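Local coordinates for protein protease Do-like 2, chloroplastic (Arabidopsis thaliana, PDB 4FLN) that acts as a chloroplast serine protease that performs the primary cleavage of photodamaged D1 protein of photosystem II, at residues G156-G160 with I195-N199; K292-E296 with G340-A344; C460-L465 with V476-S482. All coordinates share one frame. Residues are numbered along the deposited sequence.

Contact 1 (G156-G160 with I195-N199); sequences GYPLG and INPGN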
ATOM      1  N   GLY B 156     -28.102  15.051 -17.019  1.00 41.22           N
ATOM      2  CA  GLY B 156     -28.045  13.605 -17.113  1.00 48.85           C
ATOM      3  C   GLY B 156     -28.600  12.874 -15.908  1.00 55.44           C
ATOM      4  O   GLY B 156     -29.144  13.481 -14.988  1.00 60.43           O
ATOM      5  N   TYR B 157     -28.467  11.556 -15.914  1.00 50.85           N
ATOM      6  CA  TYR B 157     -28.972  10.751 -14.817  1.00 53.51           C
ATOM      7  C   TYR B 157     -27.838  10.081 -14.057  1.00 56.31           C
ATOM      8  O   TYR B 157     -27.242   9.130 -14.548  1.00 54.52           O
ATOM      9  CB  TYR B 157     -29.952   9.702 -15.340  1.00 53.77           C
ATOM     10  CG  TYR B 157     -31.191  10.313 -15.947  1.00 52.98           C
ATOM     11  CD1 TYR B 157     -32.341  10.487 -15.191  1.00 50.79           C
ATOM     12  CD2 TYR B 157     -31.206  10.734 -17.266  1.00 45.53           C
ATOM     13  CE1 TYR B 157     -33.471  11.059 -15.734  1.00 44.11           C
ATOM     14  CE2 TYR B 157     -32.332  11.308 -17.819  1.00 40.23           C
ATOM     15  CZ  TYR B 157     -33.463  11.469 -17.047  1.00 45.22           C
ATOM     16  OH  TYR B 157     -34.597  12.033 -17.590  1.00 49.09           O
ATOM     17  N   PRO B 158     -27.562  10.554 -12.831  1.00 70.67           N
ATOM     18  CA  PRO B 158     -26.468   9.991 -12.030  1.00 70.57           C
ATOM     19  C   PRO B 158     -26.670   8.496 -11.822  1.00 71.78           C
ATOM     20  O   PRO B 158     -27.796   8.005 -11.950  1.00 69.45           O
ATOM     21  CB  PRO B 158     -26.613  10.702 -10.679  1.00 66.14           C
ATOM     22  CG  PRO B 158     -27.481  11.881 -10.930  1.00 67.11           C
ATOM     23  CD  PRO B 158     -28.370  11.523 -12.070  1.00 68.92           C
ATOM     24  N   LEU B 159     -25.594   7.779 -11.519  1.00 69.38           N
ATOM     25  CA  LEU B 159     -25.718   6.385 -11.124  1.00 58.05           C
ATOM     26  C   LEU B 159     -26.512   6.318  -9.823  1.00 65.08           C
ATOM     27  O   LEU B 159     -26.187   7.006  -8.856  1.00 76.28           O
ATOM     28  CB  LEU B 159     -24.339   5.751 -10.960  1.00 50.40           C
ATOM     29  CG  LEU B 159     -23.536   5.684 -12.260  1.00 51.58           C
ATOM     30  CD1 LEU B 159     -22.446   4.639 -12.182  1.00 37.93           C
ATOM     31  CD2 LEU B 159     -24.465   5.363 -13.405  1.00 58.56           C
ATOM     32  N   GLY B 160     -27.569   5.513  -9.811  1.00 60.98           N
ATOM     33  CA  GLY B 160     -28.438   5.413  -8.651  1.00 58.37           C
ATOM     34  C   GLY B 160     -29.494   6.502  -8.640  1.00 61.64           C
ATOM     35  O   GLY B 160     -29.285   7.581  -9.190  1.00 73.87           O
ATOM     36  N   ILE B 195     -18.330  15.658 -14.028  1.00 50.71           N
ATOM     37  CA  ILE B 195     -19.469  14.936 -14.583  1.00 49.45           C
ATOM     38  C   ILE B 195     -19.578  13.506 -14.038  1.00 48.82           C
ATOM     39  O   ILE B 195     -18.602  12.764 -14.027  1.00 51.32           O
ATOM     40  CB  ILE B 195     -19.390  14.902 -16.126  1.00 57.87           C
ATOM     41  CG1 ILE B 195     -19.254  16.328 -16.671  1.00 62.43           C
ATOM     42  CG2 ILE B 195     -20.616  14.217 -16.719  1.00 55.48           C
ATOM     43  CD1 ILE B 195     -19.151  16.418 -18.180  1.00 57.36           C
ATOM     44  N   ASN B 196     -20.770  13.132 -13.582  1.00 48.87           N
ATOM     45  CA  ASN B 196     -21.045  11.780 -13.095  1.00 52.28           C
ATOM     46  C   ASN B 196     -21.110  10.782 -14.254  1.00 51.67           C
ATOM     47  O   ASN B 196     -21.728  11.053 -15.287  1.00 44.48           O
ATOM     48  CB  ASN B 196     -22.366  11.779 -12.306  1.00 65.51           C
ATOM     49  CG  ASN B 196     -22.789  10.386 -11.830  1.00 73.51           C
ATOM     50  OD1 ASN B 196     -22.722   9.403 -12.568  1.00 83.48           O
ATOM     51  ND2 ASN B 196     -23.247  10.310 -10.589  1.00 68.49           N
ATOM     52  N   PRO B 197     -20.481   9.612 -14.082  1.00 51.98           N
ATOM     53  CA  PRO B 197     -20.441   8.619 -15.159  1.00 47.89           C
ATOM     54  C   PRO B 197     -21.812   8.384 -15.761  1.00 47.33           C
ATOM     55  O   PRO B 197     -21.952   8.386 -16.985  1.00 57.64           O
ATOM     56  CB  PRO B 197     -19.963   7.349 -14.448  1.00 48.15           C
ATOM     57  CG  PRO B 197     -19.567   7.773 -13.044  1.00 52.36           C
ATOM     58  CD  PRO B 197     -19.573   9.259 -12.983  1.00 49.91           C
ATOM     59  N   GLY B 198     -22.821   8.223 -14.915  1.00 51.38           N
ATOM     60  CA  GLY B 198     -24.180   8.054 -15.393  1.00 52.64           C
ATOM     61  C   GLY B 198     -24.653   9.232 -16.226  1.00 55.87           C
ATOM     62  O   GLY B 198     -25.637   9.121 -16.958  1.00 55.56           O
ATOM     63  N   ASN B 199     -23.955  10.360 -16.122  1.00 58.83           N
ATOM     64  CA  ASN B 199     -24.385  11.580 -16.806  1.00 64.31           C
ATOM     65  C   ASN B 199     -24.018  11.728 -18.280  1.00 57.82           C
ATOM     66  O   ASN B 199     -24.660  12.493 -18.990  1.00 56.64           O
ATOM     67  CB  ASN B 199     -23.977  12.826 -16.023  1.00 66.29           C
ATOM     68  CG  ASN B 199     -25.045  13.267 -15.065  1.00 68.97           C
ATOM     69  OD1 ASN B 199     -25.718  12.442 -14.450  1.00 74.57           O
ATOM     70  ND2 ASN B 199     -25.236  14.568 -14.955  1.00 69.16           N
TER
HETATM   71  O   HOH W   1     -23.813   8.349  -8.403  1.00 50.19           O

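Contact 2 (K292-E296 with G340-A344); sequences KVLKE and GIIRA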
ATOM      1  N   LYS B 292       2.566   7.263 -51.149  1.00 41.79           N
ATOM      2  CA  LYS B 292       2.628   7.256 -52.601  1.00 42.55           C
ATOM      3  C   LYS B 292       2.857   8.688 -53.059  1.00 45.95           C
ATOM      4  O   LYS B 292       3.167   8.939 -54.213  1.00 58.78           O
ATOM      5  CB  LYS B 292       1.345   6.691 -53.207  1.00 39.62           C
ATOM      6  CG  LYS B 292       1.227   5.181 -53.106  1.00 49.78           C
ATOM      7  CD  LYS B 292      -0.110   4.710 -53.644  1.00 60.28           C
ATOM      8  CE  LYS B 292       0.055   3.668 -54.743  1.00 69.70           C
ATOM      9  NZ  LYS B 292       0.138   2.279 -54.209  1.00 73.22           N
ATOM     10  N   VAL B 293       2.738   9.613 -52.116  1.00 43.83           N
ATOM     11  CA  VAL B 293       2.672  11.042 -52.384  1.00 43.90           C
ATOM     12  C   VAL B 293       3.736  11.815 -51.601  1.00 48.70           C
ATOM     13  O   VAL B 293       4.476  12.601 -52.182  1.00 43.37           O
ATOM     14  CB  VAL B 293       1.274  11.617 -52.054  1.00 46.46           C
ATOM     15  CG1 VAL B 293       1.165  13.046 -52.543  1.00 42.94           C
ATOM     16  CG2 VAL B 293       0.181  10.758 -52.666  1.00 41.26           C
ATOM     17  N   LEU B 294       3.703  11.693 -50.271  1.00 52.01           N
ATOM     18  CA  LEU B 294       4.746  12.228 -49.383  1.00 47.99           C
ATOM     19  C   LEU B 294       5.983  11.322 -49.185  1.00 49.09           C
ATOM     20  O   LEU B 294       5.902  10.106 -49.370  1.00 43.39           O
ATOM     21  CB  LEU B 294       4.140  12.614 -48.036  1.00 39.20           C
ATOM     22  CG  LEU B 294       2.940  13.546 -48.188  1.00 39.45           C
ATOM     23  CD1 LEU B 294       2.339  13.868 -46.849  1.00 26.48           C
ATOM     24  CD2 LEU B 294       3.359  14.813 -48.898  1.00 43.96           C
ATOM     25  N   LYS B 295       7.115  11.926 -48.810  1.00 42.93           N
ATOM     26  CA  LYS B 295       8.331  11.192 -48.453  1.00 43.12           C
ATOM     27  C   LYS B 295       8.968  11.757 -47.188  1.00 47.81           C
ATOM     28  O   LYS B 295       8.786  12.932 -46.871  1.00 48.76           O
ATOM     29  CB  LYS B 295       9.371  11.291 -49.568  1.00 49.75           C
ATOM     30  CG  LYS B 295       8.823  11.106 -50.958  1.00 67.27           C
ATOM     31  CD  LYS B 295       9.865  11.468 -51.999  1.00 75.43           C
ATOM     32  CE  LYS B 295       9.269  11.417 -53.391  1.00 85.37           C
ATOM     33  NZ  LYS B 295      10.165  12.050 -54.397  1.00 94.07           N
ATOM     34  N   GLU B 296       9.743  10.936 -46.480  1.00 46.96           N
ATOM     35  CA  GLU B 296      10.507  11.439 -45.345  1.00 48.37           C
ATOM     36  C   GLU B 296      11.324  12.621 -45.820  1.00 44.32           C
ATOM     37  O   GLU B 296      12.004  12.534 -46.838  1.00 49.58           O
ATOM     38  CB  GLU B 296      11.481  10.390 -44.814  1.00 74.98           C
ATOM     39  CG  GLU B 296      10.952   8.975 -44.706  1.00 93.73           C
ATOM     40  CD  GLU B 296      12.051   7.990 -44.330  1.00101.47           C
ATOM     41  OE1 GLU B 296      11.727   6.856 -43.920  1.00103.82           O
ATOM     42  OE2 GLU B 296      13.242   8.356 -44.445  1.00102.18           O
ATOM     43  N   GLY B 340       0.269  21.822 -49.529  1.00 37.11           N
ATOM     44  CA  GLY B 340       1.502  22.505 -49.862  1.00 43.84           C
ATOM     45  C   GLY B 340       2.736  21.950 -49.176  1.00 46.90           C
ATOM     46  O   GLY B 340       2.813  21.885 -47.945  1.00 49.87           O
ATOM     47  N   ILE B 341       3.733  21.611 -49.980  1.00 41.49           N
ATOM     48  CA  ILE B 341       4.907  20.913 -49.486  1.00 40.72           C
ATOM     49  C   ILE B 341       6.185  21.619 -49.894  1.00 39.22           C
ATOM     50  O   ILE B 341       6.226  22.335 -50.894  1.00 46.80           O
ATOM     51  CB  ILE B 341       4.904  19.438 -49.997  1.00 40.72           C
ATOM     52  CG1 ILE B 341       4.724  18.496 -48.825  1.00 47.59           C
ATOM     53  CG2 ILE B 341       6.145  19.088 -50.810  1.00 37.36           C
ATOM     54  CD1 ILE B 341       3.473  18.786 -48.056  1.00 56.02           C
ATOM     55  N   ILE B 342       7.224  21.440 -49.098  1.00 37.66           N
ATOM     56  CA  ILE B 342       8.564  21.797 -49.533  1.00 45.58           C
ATOM     57  C   ILE B 342       9.362  20.512 -49.610  1.00 43.69           C
ATOM     58  O   ILE B 342       9.571  19.832 -48.599  1.00 45.03           O
ATOM     59  CB  ILE B 342       9.257  22.803 -48.588  1.00 47.84           C
ATOM     60  CG1 ILE B 342       8.444  24.102 -48.507  1.00 43.74           C
ATOM     61  CG2 ILE B 342      10.691  23.068 -49.053  1.00 32.63           C
ATOM     62  CD1 ILE B 342       9.089  25.181 -47.667  1.00 39.07           C
ATOM     63  N   ARG B 343       9.769  20.169 -50.824  1.00 43.61           N
ATOM     64  CA  ARG B 343      10.565  18.979 -51.075  1.00 45.50           C
ATOM     65  C   ARG B 343      11.902  19.425 -51.640  1.00 43.94           C
ATOM     66  O   ARG B 343      11.950  20.314 -52.481  1.00 53.68           O
ATOM     67  CB  ARG B 343       9.842  18.044 -52.045  1.00 42.08           C
ATOM     68  CG  ARG B 343      10.652  16.821 -52.433  1.00 45.01           C
ATOM     69  CD  ARG B 343       9.822  15.863 -53.243  1.00 57.95           C
ATOM     70  NE  ARG B 343       8.749  15.301 -52.436  1.00 64.55           N
ATOM     71  CZ  ARG B 343       7.604  14.845 -52.922  1.00 60.11           C
ATOM     72  NH1 ARG B 343       7.368  14.889 -54.228  1.00 59.44           N
ATOM     73  NH2 ARG B 343       6.692  14.359 -52.094  1.00 60.51           N
ATOM     74  N   ALA B 344      12.988  18.818 -51.180  1.00 50.08           N
ATOM     75  CA  ALA B 344      14.305  19.379 -51.442  1.00 55.18           C
ATOM     76  C   ALA B 344      14.258  20.815 -50.943  1.00 59.97           C
ATOM     77  O   ALA B 344      14.076  21.073 -49.737  1.00 65.48           O
ATOM     78  CB  ALA B 344      14.613  19.355 -52.904  1.00 53.49           C
TER

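Contact 3 (C460-L465 with V476-S482); sequences CKDKYL and VLEREAS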
ATOM      1  N   CYS B 460      -3.935 -27.867 -46.463  1.00 78.15           N
ATOM      2  CA  CYS B 460      -2.722 -28.636 -46.199  1.00 80.15           C
ATOM      3  C   CYS B 460      -2.958 -30.137 -46.307  1.00 74.95           C
ATOM      4  O   CYS B 460      -3.752 -30.712 -45.563  1.00 77.38           O
ATOM      5  CB  CYS B 460      -2.151 -28.301 -44.816  1.00 85.34           C
ATOM      6  SG  CYS B 460      -0.547 -29.091 -44.450  1.00 66.14           S
ATOM      7  N   LYS B 461      -2.280 -30.753 -47.267  1.00 67.40           N
ATOM      8  CA  LYS B 461      -2.261 -32.204 -47.391  1.00 72.34           C
ATOM      9  C   LYS B 461      -0.961 -32.820 -46.864  1.00 74.34           C
ATOM     10  O   LYS B 461      -0.780 -34.038 -46.932  1.00 63.97           O
ATOM     11  CB  LYS B 461      -2.548 -32.632 -48.838  1.00 74.94           C
ATOM     12  CG  LYS B 461      -3.183 -31.526 -49.690  1.00 85.65           C
ATOM     13  CD  LYS B 461      -3.979 -32.054 -50.881  1.00 86.47           C
ATOM     14  CE  LYS B 461      -5.295 -32.668 -50.428  1.00 85.82           C
ATOM     15  NZ  LYS B 461      -5.968 -31.817 -49.403  1.00 80.56           N
ATOM     16  N   ASP B 462      -0.060 -31.981 -46.349  1.00 79.05           N
ATOM     17  CA  ASP B 462       1.314 -32.415 -46.072  1.00 70.39           C
ATOM     18  C   ASP B 462       1.466 -33.295 -44.855  1.00 71.37           C
ATOM     19  O   ASP B 462       0.546 -33.446 -44.055  1.00 71.40           O
ATOM     20  CB  ASP B 462       2.224 -31.211 -45.875  1.00 70.25           C
ATOM     21  CG  ASP B 462       2.675 -30.611 -47.176  1.00 77.70           C
ATOM     22  OD1 ASP B 462       2.902 -31.396 -48.128  1.00 84.72           O
ATOM     23  OD2 ASP B 462       2.799 -29.362 -47.239  1.00 62.66           O
ATOM     24  N   LYS B 463       2.676 -33.812 -44.686  1.00 75.44           N
ATOM     25  CA  LYS B 463       2.958 -34.771 -43.632  1.00 73.64           C
ATOM     26  C   LYS B 463       2.860 -34.067 -42.292  1.00 66.42           C
ATOM     27  O   LYS B 463       2.157 -34.517 -41.388  1.00 62.13           O
ATOM     28  CB  LYS B 463       4.355 -35.366 -43.831  1.00 77.22           C
ATOM     29  CG  LYS B 463       4.846 -36.262 -42.698  1.00 80.66           C
ATOM     30  CD  LYS B 463       3.898 -37.415 -42.419  1.00 82.53           C
ATOM     31  CE  LYS B 463       4.519 -38.409 -41.445  1.00 85.85           C
ATOM     32  NZ  LYS B 463       3.572 -39.496 -41.071  1.00 87.93           N
ATOM     33  N   TYR B 464       3.550 -32.938 -42.187  1.00 59.17           N
ATOM     34  CA  TYR B 464       3.599 -32.198 -40.940  1.00 56.08           C
ATOM     35  C   TYR B 464       2.952 -30.817 -41.028  1.00 61.94           C
ATOM     36  O   TYR B 464       2.876 -30.201 -42.095  1.00 60.90           O
ATOM     37  CB  TYR B 464       5.047 -32.053 -40.478  1.00 60.85           C
ATOM     38  CG  TYR B 464       5.781 -33.364 -40.304  1.00 65.60           C
ATOM     39  CD1 TYR B 464       6.775 -33.751 -41.196  1.00 64.51           C
ATOM     40  CD2 TYR B 464       5.486 -34.208 -39.243  1.00 70.08           C
ATOM     41  CE1 TYR B 464       7.449 -34.940 -41.039  1.00 68.65           C
ATOM     42  CE2 TYR B 464       6.153 -35.401 -39.077  1.00 81.16           C
ATOM     43  CZ  TYR B 464       7.135 -35.766 -39.977  1.00 79.86           C
ATOM     44  OH  TYR B 464       7.800 -36.961 -39.809  1.00 81.17           O
ATOM     45  N   LEU B 465       2.478 -30.341 -39.887  1.00 62.93           N
ATOM     46  CA  LEU B 465       2.101 -28.949 -39.744  1.00 56.62           C
ATOM     47  C   LEU B 465       3.283 -28.232 -39.105  1.00 56.26           C
ATOM     48  O   LEU B 465       3.597 -28.461 -37.935  1.00 64.63           O
ATOM     49  CB  LEU B 465       0.857 -28.834 -38.858  1.00 55.49           C
ATOM     50  CG  LEU B 465      -0.423 -29.496 -39.390  1.00 54.44           C
ATOM     51  CD1 LEU B 465      -1.548 -29.413 -38.372  1.00 42.23           C
ATOM     52  CD2 LEU B 465      -0.859 -28.872 -40.707  1.00 53.65           C
ATOM     53  N   VAL B 476       6.479 -28.540 -34.685  1.00 42.20           N
ATOM     54  CA  VAL B 476       6.080 -29.448 -35.739  1.00 51.73           C
ATOM     55  C   VAL B 476       5.039 -30.399 -35.201  1.00 56.42           C
ATOM     56  O   VAL B 476       5.171 -30.908 -34.089  1.00 47.27           O
ATOM     57  CB  VAL B 476       7.270 -30.241 -36.318  1.00 51.26           C
ATOM     58  CG1 VAL B 476       6.775 -31.489 -37.022  1.00 49.67           C
ATOM     59  CG2 VAL B 476       8.066 -29.372 -37.278  1.00 45.26           C
ATOM     60  N   LEU B 477       3.996 -30.620 -35.995  1.00 58.47           N
ATOM     61  CA  LEU B 477       2.938 -31.545 -35.627  1.00 57.72           C
ATOM     62  C   LEU B 477       2.581 -32.420 -36.805  1.00 62.86           C
ATOM     63  O   LEU B 477       2.747 -32.012 -37.953  1.00 67.73           O
ATOM     64  CB  LEU B 477       1.707 -30.783 -35.157  1.00 58.90           C
ATOM     65  CG  LEU B 477       1.966 -30.058 -33.842  1.00 60.54           C
ATOM     66  CD1 LEU B 477       1.837 -28.560 -34.031  1.00 61.79           C
ATOM     67  CD2 LEU B 477       1.013 -30.565 -32.787  1.00 64.33           C
ATOM     68  N   GLU B 478       2.095 -33.623 -36.516  1.00 66.55           N
ATOM     69  CA  GLU B 478       1.685 -34.550 -37.568  1.00 74.51           C
ATOM     70  C   GLU B 478       0.208 -34.366 -37.950  1.00 68.56           C
ATOM     71  O   GLU B 478      -0.680 -34.462 -37.097  1.00 56.10           O
ATOM     72  CB  GLU B 478       1.948 -35.989 -37.132  1.00 81.28           C
ATOM     73  CG  GLU B 478       2.344 -36.895 -38.270  1.00 95.52           C
ATOM     74  CD  GLU B 478       2.116 -38.359 -37.957  1.00107.58           C
ATOM     75  OE1 GLU B 478       1.599 -39.075 -38.846  1.00112.66           O
ATOM     76  OE2 GLU B 478       2.453 -38.791 -36.832  1.00105.13           O
ATOM     77  N   ARG B 479      -0.050 -34.110 -39.232  1.00 69.80           N
ATOM     78  CA  ARG B 479      -1.408 -33.803 -39.696  1.00 72.62           C
ATOM     79  C   ARG B 479      -2.470 -34.807 -39.256  1.00 75.15           C
ATOM     80  O   ARG B 479      -3.466 -34.428 -38.639  1.00 71.69           O
ATOM     81  CB  ARG B 479      -1.455 -33.654 -41.219  1.00 70.27           C
ATOM     82  CG  ARG B 479      -1.368 -32.215 -41.696  1.00 76.19           C
ATOM     83  CD  ARG B 479      -1.762 -32.061 -43.154  1.00 70.18           C
ATOM     84  NE  ARG B 479      -3.079 -32.621 -43.411  1.00 73.20           N
ATOM     85  CZ  ARG B 479      -3.290 -33.729 -44.109  1.00 73.81           C
ATOM     86  NH1 ARG B 479      -2.270 -34.389 -44.633  1.00 70.02           N
ATOM     87  NH2 ARG B 479      -4.522 -34.170 -44.295  1.00 75.82           N
ATOM     88  N   GLU B 480      -2.258 -36.082 -39.572  1.00 76.91           N
ATOM     89  CA  GLU B 480      -3.303 -37.082 -39.379  1.00 79.38           C
ATOM     90  C   GLU B 480      -3.653 -37.264 -37.904  1.00 77.86           C
ATOM     91  O   GLU B 480      -4.829 -37.381 -37.547  1.00 85.98           O
ATOM     92  CB  GLU B 480      -2.913 -38.416 -40.030  1.00 82.06           C
ATOM     93  N   ALA B 481      -2.636 -37.275 -37.053  1.00 65.31           N
ATOM     94  CA  ALA B 481      -2.848 -37.418 -35.616  1.00 69.48           C
ATOM     95  C   ALA B 481      -3.548 -36.195 -35.027  1.00 76.82           C
ATOM     96  O   ALA B 481      -4.345 -36.318 -34.098  1.00 85.88           O
ATOM     97  CB  ALA B 481      -1.523 -37.673 -34.901  1.00 63.52           C
ATOM     98  N   SER B 482      -3.241 -35.014 -35.561  1.00 70.56           N
ATOM     99  CA  SER B 482      -3.886 -33.786 -35.109  1.00 70.86           C
ATOM    100  C   SER B 482      -5.388 -33.857 -35.316  1.00 75.58           C
ATOM    101  O   SER B 482      -6.167 -33.440 -34.462  1.00 85.25           O
ATOM    102  CB  SER B 482      -3.326 -32.570 -35.847  1.00 69.88           C
ATOM    103  OG  SER B 482      -2.045 -32.224 -35.359  1.00 77.88           O
TER
HETATM  104  O   HOH W   2      -0.353 -36.725 -40.965  1.00 49.16           O

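Contact 1 (G156-G160 with I195-N199)
This is a largely buried loop-to-loop contact in the second β-barrel of the chymotrypsin-like protease domain, where the turn leaving strand 151-156 backs the loop that leads to Ser200, the nucleophile by similarity. The backbones come close to each other: the CA atoms of Gly156 and Asn199 are 4.2 Å apart, those of Pro158 and Gly198 4.5 Å. Glycine is what permits this fit, since a β-carbon on Gly198 would collide with Tyr157 O and the Leu159 side chain, and one on Gly156 with Asn199 O. Asn196 organises the loop. Its OD1 accepts from Gly198 N at 2.6 Å, making an Asx turn, and weakly from Leu159 N at 3.5 Å; a water joins its ND2 (3.0 Å) to Leu159 O (2.8 Å). Leu159 CD2 lies 3.4 Å from Gly198 CA. Asn199 OD1 rests 3.1 Å from Pro158 N, which has no hydrogen to give. Two acceptors, Tyr157 O and Gly198 O, are pressed to 2.9 Å; Ser77 OG hydrogen-bonds both Gly198 O and Tyr157 N nearby.

Residues 197-199 form a 3-10 turn, with Asn199 N bonded to Asn196 O at a very short 2.5 Å. In this protease family the amide at the position of Gly198 normally helps form the oxyanion hole. Here that amide turns to Asn196 OD1, and Pro197 O hydrogen-bonds Ser200 OG, which suggests that the oxyanion hole is not formed, consistent with the resting state of the hexamer.

Contact 2 (K292-E296 with G340-A344)
In the first PDZ domain, the loop that runs from strand 279-284 toward strand 299-303 leans against strand 336-343 of the same antiparallel sheet. The two backbones stay well apart, 8.7 Å between the CA atoms of Leu294 and Ile341, so side chains reach across, one of them to a backbone carbonyl. Val293 contributes its carbonyl O, which receives a hydrogen bond from Arg343 NH2 at 2.8 Å; its side chain packs on Val350 and Val352 of strand 346-353. Leu294 turns the end of its side chain inward, and its CD2 meets Ile341 CG1 at 3.9 Å; both residues are buried, and Ile341 also touches Ile300, which ties the loop into the apolar interior of the domain. Lys295 points toward the strand and extends across the Arg343 side chain. The pairing is one of aliphatic chain against guanidinium, not of charges in harmony, for Lys295 NZ and Arg343 NH1 are only 4.0 Å apart. Asp298 offsets this repulsion: its OD2 forms a salt bridge with Arg343 NH2 and also accepts from Lys295 N. Glu296 faces another way, making a salt bridge to Arg283 and packing on Asn472 of the third subunit. The Arg343 guanidinium is thus bounded in two directions, with Val293 O near its plane at the edge and Lys295 CE over one face, 3.8 Å from Arg343 CZ.

Contact 3 (C460-L465 with V476-S482)
Strands 464-469 and 474-478 make a β-hairpin in the second PDZ domain, and this contact covers the end where the second strand passes into helix 479-493. Leu465 and Leu477 form the antiparallel hydrogen-bonded pair: Leu465 N gives to Leu477 O at 2.6 Å and Leu477 N to Leu465 O at 2.9 Å. Tyr464 and Glu478 follow as a non-hydrogen-bonded pair, and then Arg479 N reaches Lys463 O at 3.1 Å, continuing the backbone pairing into the first turn of the helix. Glu478, at the N-cap position, has its O occupied by Ser482 N (3.0 Å) and Ser482 OG (3.1 Å). Glu480 N gives to a water that binds Lys463 O weakly. Among the charges, Lys463 NZ bridges to Glu478 OE1 at 3.0 Å, and Arg479 NH1 points at Asp462 O at 3.0 Å, a bond whose acceptor is less surely placed. Tyr464 OH is taken by Glu269 of the third subunit. Leu465 packs on both the Arg479 stem, with Leu465 CD2 3.5 Å from Arg479 CG, and Phe442. Strand 464-469 lies between strands 437-442 and 474-478 in the sheet, and helix 479-493 starts directly from the last of these.

Overall arrangement
The three contacts lie in three different domains and share no element; their centres are about 48 to 56 Å apart. Contact 1, in the protease domain, is the most buried and the only one beside the catalytic residues: it is built largely from glycines, prolines and asparagines, with Leu159 packed against them. Contacts 2 and 3 are partly buried and belong to the two PDZ domains, away from the catalytic site. Contact 2 relies on side chains spanning a gap, anchored by one arginine, whereas contact 3 is mostly strand pairing carried on into a helix. All three come near another subunit of the hexamer, the second at contact 1 and the third at contacts 2 and 3.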